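Long-range contacts in putative diflavin flavoprotein A 3 (PDB 3FNI), which probably mediates electron transfer from NADH to oxygen, reducing the oxygen to water, and is represented here by its flavodoxin-like domain: residues G59-M64 with G91-G96; E101-L106 with F119-I124. One frame throughout, in Å; residues are numbered along the deposited sequence.

How the contacts relate
Coming from the N terminus, the chain passes strands 6-11 and 35-40 and their helices before it reaches strand 57-63, crosses over through helix 70-83 and returns as strand 89-93; contact 1 closes this beta-alpha-beta unit over 26 intervening residues. The chain then runs through a loop into helix 103-112, passes the short strand 116-117 and comes back along residues 119-124, so contact 2 closes a shorter loop of 12 residues. The two loops follow one another, neither nested nor crossed. They touch all the same: the backbone N of Glu94 probably bonds to Ile122 O and its OE1 to Ile124 N, while Met64 packs on Glu101.

Contact 1: G59-M64 with G91-G96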
loop_
_atom_site.group_PDB
_atom_site.type_symbol
_atom_site.label_atom_id
_atom_site.label_comp_id
_atom_site.label_asym_id
_atom_site.label_seq_id
_atom_site.Cartn_x
_atom_site.Cartn_y
_atom_site.Cartn_z
ATOM N N GLY A 59 7.330 -2.985 -4.671
ATOM C CA GLY A 59 6.470 -1.841 -4.406
ATOM C C GLY A 59 5.500 -2.090 -3.259
ATOM O O GLY A 59 5.208 -3.239 -2.930
ATOM N N LEU A 60 4.993 -1.020 -2.649
ATOM C CA LEU A 60 4.060 -1.156 -1.532
ATOM C C LEU A 60 2.915 -0.145 -1.560
ATOM O O LEU A 60 3.083 1.006 -1.959
ATOM C CB LEU A 60 4.815 -1.033 -0.207
ATOM C CG LEU A 60 5.967 -2.018 0.004
ATOM C CD1 LEU A 60 6.857 -1.533 1.126
ATOM C CD2 LEU A 60 5.413 -3.402 0.299
ATOM N N VAL A 61 1.741 -0.593 -1.136
ATOM C CA VAL A 61 0.575 0.264 -1.092
ATOM C C VAL A 61 -0.096 -0.010 0.238
ATOM O O VAL A 61 -0.413 -1.156 0.562
ATOM C CB VAL A 61 -0.384 -0.032 -2.258
ATOM C CG1 VAL A 61 -1.575 0.923 -2.226
ATOM C CG2 VAL A 61 0.366 0.110 -3.578
ATOM N N ILE A 62 -0.290 1.054 1.012
ATOM C CA ILE A 62 -0.896 0.940 2.329
ATOM C C ILE A 62 -2.189 1.730 2.465
ATOM O O ILE A 62 -2.290 2.864 2.003
ATOM C CB ILE A 62 0.078 1.420 3.427
ATOM C CG1 ILE A 62 1.444 0.749 3.253
ATOM C CG2 ILE A 62 -0.503 1.114 4.804
ATOM C CD1 ILE A 62 1.400 -0.755 3.240
ATOM N N GLY A 63 -3.176 1.103 3.101
ATOM C CA GLY A 63 -4.453 1.749 3.337
ATOM C C GLY A 63 -4.527 2.027 4.826
ATOM O O GLY A 63 -4.096 1.200 5.624
HETATM N N MSE A 64 -5.053 3.184 5.212
HETATM C CA MSE A 64 -5.143 3.528 6.625
HETATM C C MSE A 64 -6.127 2.647 7.390
HETATM O O MSE A 64 -7.145 2.208 6.852
HETATM C CB MSE A 64 -5.531 4.998 6.790
HETATM C CG MSE A 64 -4.568 5.975 6.124
HETATM SE SE MSE A 64 -2.707 5.623 6.548
HETATM C CE MSE A 64 -2.791 5.890 8.467
ATOM N N GLY A 91 3.153 3.845 -1.491
ATOM C CA GLY A 91 2.075 4.811 -1.642
ATOM C C GLY A 91 1.027 4.538 -0.574
ATOM O O GLY A 91 0.831 3.387 -0.191
ATOM N N ILE A 92 0.339 5.576 -0.105
ATOM C CA ILE A 92 -0.657 5.412 0.953
ATOM C C ILE A 92 -1.981 6.119 0.659
ATOM O O ILE A 92 -1.998 7.244 0.160
ATOM C CB ILE A 92 -0.091 5.934 2.308
ATOM C CG1 ILE A 92 1.166 5.125 2.681
ATOM C CG2 ILE A 92 -1.159 5.845 3.402
ATOM C CD1 ILE A 92 1.915 5.618 3.917
ATOM N N PHE A 93 -3.094 5.459 0.978
ATOM C CA PHE A 93 -4.402 6.056 0.752
ATOM C C PHE A 93 -5.283 6.066 1.986
ATOM O O PHE A 93 -5.152 5.208 2.866
ATOM C CB PHE A 93 -5.134 5.347 -0.397
ATOM C CG PHE A 93 -5.503 3.912 -0.112
ATOM C CD1 PHE A 93 -6.707 3.592 0.511
ATOM C CD2 PHE A 93 -4.658 2.876 -0.499
ATOM C CE1 PHE A 93 -7.065 2.265 0.737
ATOM C CE2 PHE A 93 -5.008 1.543 -0.276
ATOM C CZ PHE A 93 -6.212 1.239 0.340
ATOM N N GLU A 94 -6.158 7.072 2.045
ATOM C CA GLU A 94 -7.123 7.231 3.126
ATOM C C GLU A 94 -8.304 6.373 2.706
ATOM O O GLU A 94 -8.443 6.054 1.528
ATOM C CB GLU A 94 -7.592 8.686 3.261
ATOM C CG GLU A 94 -6.546 9.670 3.721
ATOM C CD GLU A 94 -7.159 10.985 4.209
ATOM O OE1 GLU A 94 -8.266 11.338 3.761
ATOM O OE2 GLU A 94 -6.530 11.670 5.032
ATOM N N THR A 95 -9.169 6.020 3.649
ATOM C CA THR A 95 -10.301 5.159 3.324
ATOM C C THR A 95 -11.649 5.851 3.200
ATOM O O THR A 95 -12.549 5.332 2.545
ATOM C CB THR A 95 -10.456 4.055 4.375
ATOM O OG1 THR A 95 -10.898 4.643 5.607
ATOM C CG2 THR A 95 -9.124 3.339 4.598
ATOM N N GLY A 96 -11.789 7.013 3.825
ATOM C CA GLY A 96 -13.058 7.705 3.781
ATOM C C GLY A 96 -14.025 7.021 4.736
ATOM O O GLY A 96 -15.236 7.190 4.623
#
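Four backbone hydrogen bonds hold the two strands in parallel register. Gly91 N gives to Leu60 O and Ile62 N to Gly91 O, each at 2.9 Å; the first donor stands above the carbonyl plane, the second nearly along the C=O axis. Phe93 N then meets Ile62 O, and Met64 N closes the series on Phe93 O at 3.1 Å.

The ring of Phe93 lies over Gly63 in a CH-pi contact, with Gly63 CA 3.6 Å from the ring centroid and 15° off its normal. The ring takes the place where a CB on Gly63 would point, so the close approach depends on the glycine. Val61 CG1 meets the ring's edge in plane, 4.0 Å from Phe93 CE2. An alanine in place of this phenylalanine would remove the ring and would probably leave Gly63 and Val61 less well packed.

Apolar contacts occupy the other face of the sheet. Ile62 CB sits 3.9 Å from Ile92 CG1, and selenomethionine Met64, bent back at both chi2 and chi3, brings SE to 3.5 Å from Ile92 CG2.

Val61 and Phe93 pack under helix 18-31, both on Ile25, while Ile92 faces Ile103, Leu107 and Phe110 of helix 103-112. Strand 6-11 pairs along the other edge of 59-63, which makes this the centre of the doubly wound flavodoxin-like sheet.

Contact 2: E101-L106 with F119-I124; sequences EPIDPL and FPAIRI
The backbones stay well apart, the nearest CA atoms, those of Ile103 and Ala121, being 8.3 Å from each other, and no main-chain hydrogen bond crosses between 101-106 and 119-124. Side chains have to span the gap, and three of them do most of the work.

Arg123 holds its chain extended from CG to NE, and its guanidinium swings toward the start of the helix. There NH1 makes a salt bridge to Asp104, giving its hydrogen to OD1 at 2.9 Å with an N-H...O angle of 161°. The oxygen lies at the guanidinium's edge, close to its plane, but the nitrogen approaches from above the carboxylate plane, and the two flat groups are tilted 30° against each other. This is a one-point pairing: Asp104 OD2 stays 3.7 Å from Arg123 NH2. Both partners lie at the exposed surface, where water is likely to weaken the attraction, although the nearby N-terminal end of the helix would probably help to keep the aspartate ionised.

Ile103 works beneath this bridge. With CG1 anti to the backbone N (chi1 173°) and chi2 also extended, it reaches across tip first, so that CD1 rests 3.7 Å from Ala121 CB. Its other branch turns toward the arginine, CG2 lying 3.4 Å from Arg123 NH2. One isoleucine thus touches both Ala121 and the guanidinium of Arg123.

Ile103 also packs on Ile92 of strand 89-93, and Leu107 of helix 103-112 extends the surface met by Ala121 and Arg123. Ile122 points the other way, to Phe93 and to Cys136 of helix 130-152. The loop after strand 116-117 thus lies along the edge of the flavodoxin-like sheet with a helix on each side.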
loop_
_atom_site.group_PDB
_atom_site.type_symbol
_atom_site.label_atom_id
_atom_site.label_comp_id
_atom_site.label_asym_id
_atom_site.label_seq_id
_atom_site.Cartn_x
_atom_site.Cartn_y
_atom_site.Cartn_z
ATOM N N GLU A 101 -6.544 6.572 10.756
ATOM C CA GLU A 101 -5.427 6.895 11.614
ATOM C C GLU A 101 -4.739 8.026 10.846
ATOM O O GLU A 101 -4.849 8.095 9.622
ATOM C CB GLU A 101 -4.509 5.675 11.714
ATOM C CG GLU A 101 -3.514 5.719 12.847
ATOM C CD GLU A 101 -4.170 5.559 14.200
ATOM O OE1 GLU A 101 -4.832 4.519 14.418
ATOM O OE2 GLU A 101 -4.027 6.470 15.043
ATOM N N PRO A 102 -4.038 8.935 11.546
ATOM C CA PRO A 102 -3.364 10.036 10.843
ATOM C C PRO A 102 -2.435 9.501 9.764
ATOM O O PRO A 102 -1.477 8.787 10.059
ATOM C CB PRO A 102 -2.592 10.741 11.954
ATOM C CG PRO A 102 -3.421 10.474 13.165
ATOM C CD PRO A 102 -3.830 9.029 13.000
ATOM N N ILE A 103 -2.712 9.853 8.514
ATOM C CA ILE A 103 -1.891 9.389 7.403
ATOM C C ILE A 103 -0.487 10.007 7.388
ATOM O O ILE A 103 0.503 9.299 7.218
ATOM C CB ILE A 103 -2.604 9.646 6.048
ATOM C CG1 ILE A 103 -1.661 9.313 4.887
ATOM C CG2 ILE A 103 -3.085 11.087 5.971
ATOM C CD1 ILE A 103 -2.349 9.261 3.544
ATOM N N ASP A 104 -0.399 11.315 7.588
ATOM C CA ASP A 104 0.892 11.999 7.573
ATOM C C ASP A 104 1.977 11.369 8.424
ATOM O O ASP A 104 3.098 11.188 7.956
ATOM C CB ASP A 104 0.701 13.459 7.953
ATOM C CG ASP A 104 -0.073 14.214 6.902
ATOM O OD1 ASP A 104 0.431 14.322 5.759
ATOM O OD2 ASP A 104 -1.184 14.684 7.208
ATOM N N PRO A 105 1.668 11.040 9.691
ATOM C CA PRO A 105 2.662 10.422 10.567
ATOM C C PRO A 105 3.273 9.169 9.942
ATOM O O PRO A 105 4.471 8.930 10.058
ATOM C CB PRO A 105 1.859 10.115 11.823
ATOM C CG PRO A 105 0.910 11.269 11.875
ATOM C CD PRO A 105 0.444 11.364 10.446
ATOM N N LEU A 106 2.446 8.381 9.269
ATOM C CA LEU A 106 2.920 7.162 8.640
ATOM C C LEU A 106 3.728 7.467 7.375
ATOM O O LEU A 106 4.708 6.791 7.073
ATOM C CB LEU A 106 1.736 6.259 8.299
ATOM C CG LEU A 106 2.132 4.860 7.830
ATOM C CD1 LEU A 106 2.902 4.159 8.938
ATOM C CD2 LEU A 106 0.889 4.067 7.452
ATOM N N PHE A 119 3.494 7.702 -5.114
ATOM C CA PHE A 119 2.625 8.695 -5.709
ATOM C C PHE A 119 2.145 9.569 -4.561
ATOM O O PHE A 119 2.312 9.206 -3.388
ATOM C CB PHE A 119 1.436 8.009 -6.414
ATOM C CG PHE A 119 0.833 6.868 -5.631
ATOM C CD1 PHE A 119 1.067 5.544 -6.005
ATOM C CD2 PHE A 119 0.062 7.115 -4.493
ATOM C CE1 PHE A 119 0.549 4.495 -5.260
ATOM C CE2 PHE A 119 -0.458 6.070 -3.746
ATOM C CZ PHE A 119 -0.217 4.754 -4.124
ATOM N N PRO A 120 1.564 10.741 -4.877
ATOM C CA PRO A 120 1.067 11.650 -3.833
ATOM C C PRO A 120 0.031 10.896 -2.984
ATOM O O PRO A 120 -0.877 10.276 -3.531
ATOM C CB PRO A 120 0.436 12.790 -4.639
ATOM C CG PRO A 120 1.205 12.757 -5.966
ATOM C CD PRO A 120 1.313 11.282 -6.228
ATOM N N ALA A 121 0.169 10.934 -1.661
ATOM C CA ALA A 121 -0.779 10.235 -0.794
ATOM C C ALA A 121 -2.213 10.588 -1.174
ATOM O O ALA A 121 -2.589 11.760 -1.157
ATOM C CB ALA A 121 -0.528 10.591 0.668
ATOM N N ILE A 122 -3.013 9.585 -1.523
ATOM C CA ILE A 122 -4.394 9.847 -1.898
ATOM C C ILE A 122 -5.245 10.102 -0.658
ATOM O O ILE A 122 -5.353 9.260 0.235
ATOM C CB ILE A 122 -4.999 8.687 -2.743
ATOM C CG1 ILE A 122 -6.266 8.149 -2.077
ATOM C CG2 ILE A 122 -3.976 7.591 -2.945
ATOM C CD1 ILE A 122 -6.994 7.117 -2.882
ATOM N N ARG A 123 -5.844 11.284 -0.615
ATOM C CA ARG A 123 -6.664 11.685 0.510
ATOM C C ARG A 123 -8.140 11.730 0.125
ATOM O O ARG A 123 -8.490 12.118 -0.991
ATOM C CB ARG A 123 -6.174 13.046 1.009
ATOM C CG ARG A 123 -4.692 13.028 1.387
ATOM C CD ARG A 123 -4.138 14.423 1.533
ATOM N NE ARG A 123 -2.707 14.434 1.838
ATOM C CZ ARG A 123 -2.192 14.200 3.042
ATOM N NH1 ARG A 123 -0.877 14.237 3.222
ATOM N NH2 ARG A 123 -2.990 13.932 4.067
ATOM N N ILE A 124 -9.000 11.307 1.046
ATOM C CA ILE A 124 -10.439 11.285 0.804
ATOM C C ILE A 124 -11.173 12.093 1.851
ATOM O O ILE A 124 -11.245 11.691 3.012
ATOM C CB ILE A 124 -11.009 9.838 0.835
ATOM C CG1 ILE A 124 -10.603 9.080 -0.433
ATOM C CG2 ILE A 124 -12.525 9.873 0.950
ATOM C CD1 ILE A 124 -9.145 8.754 -0.492
#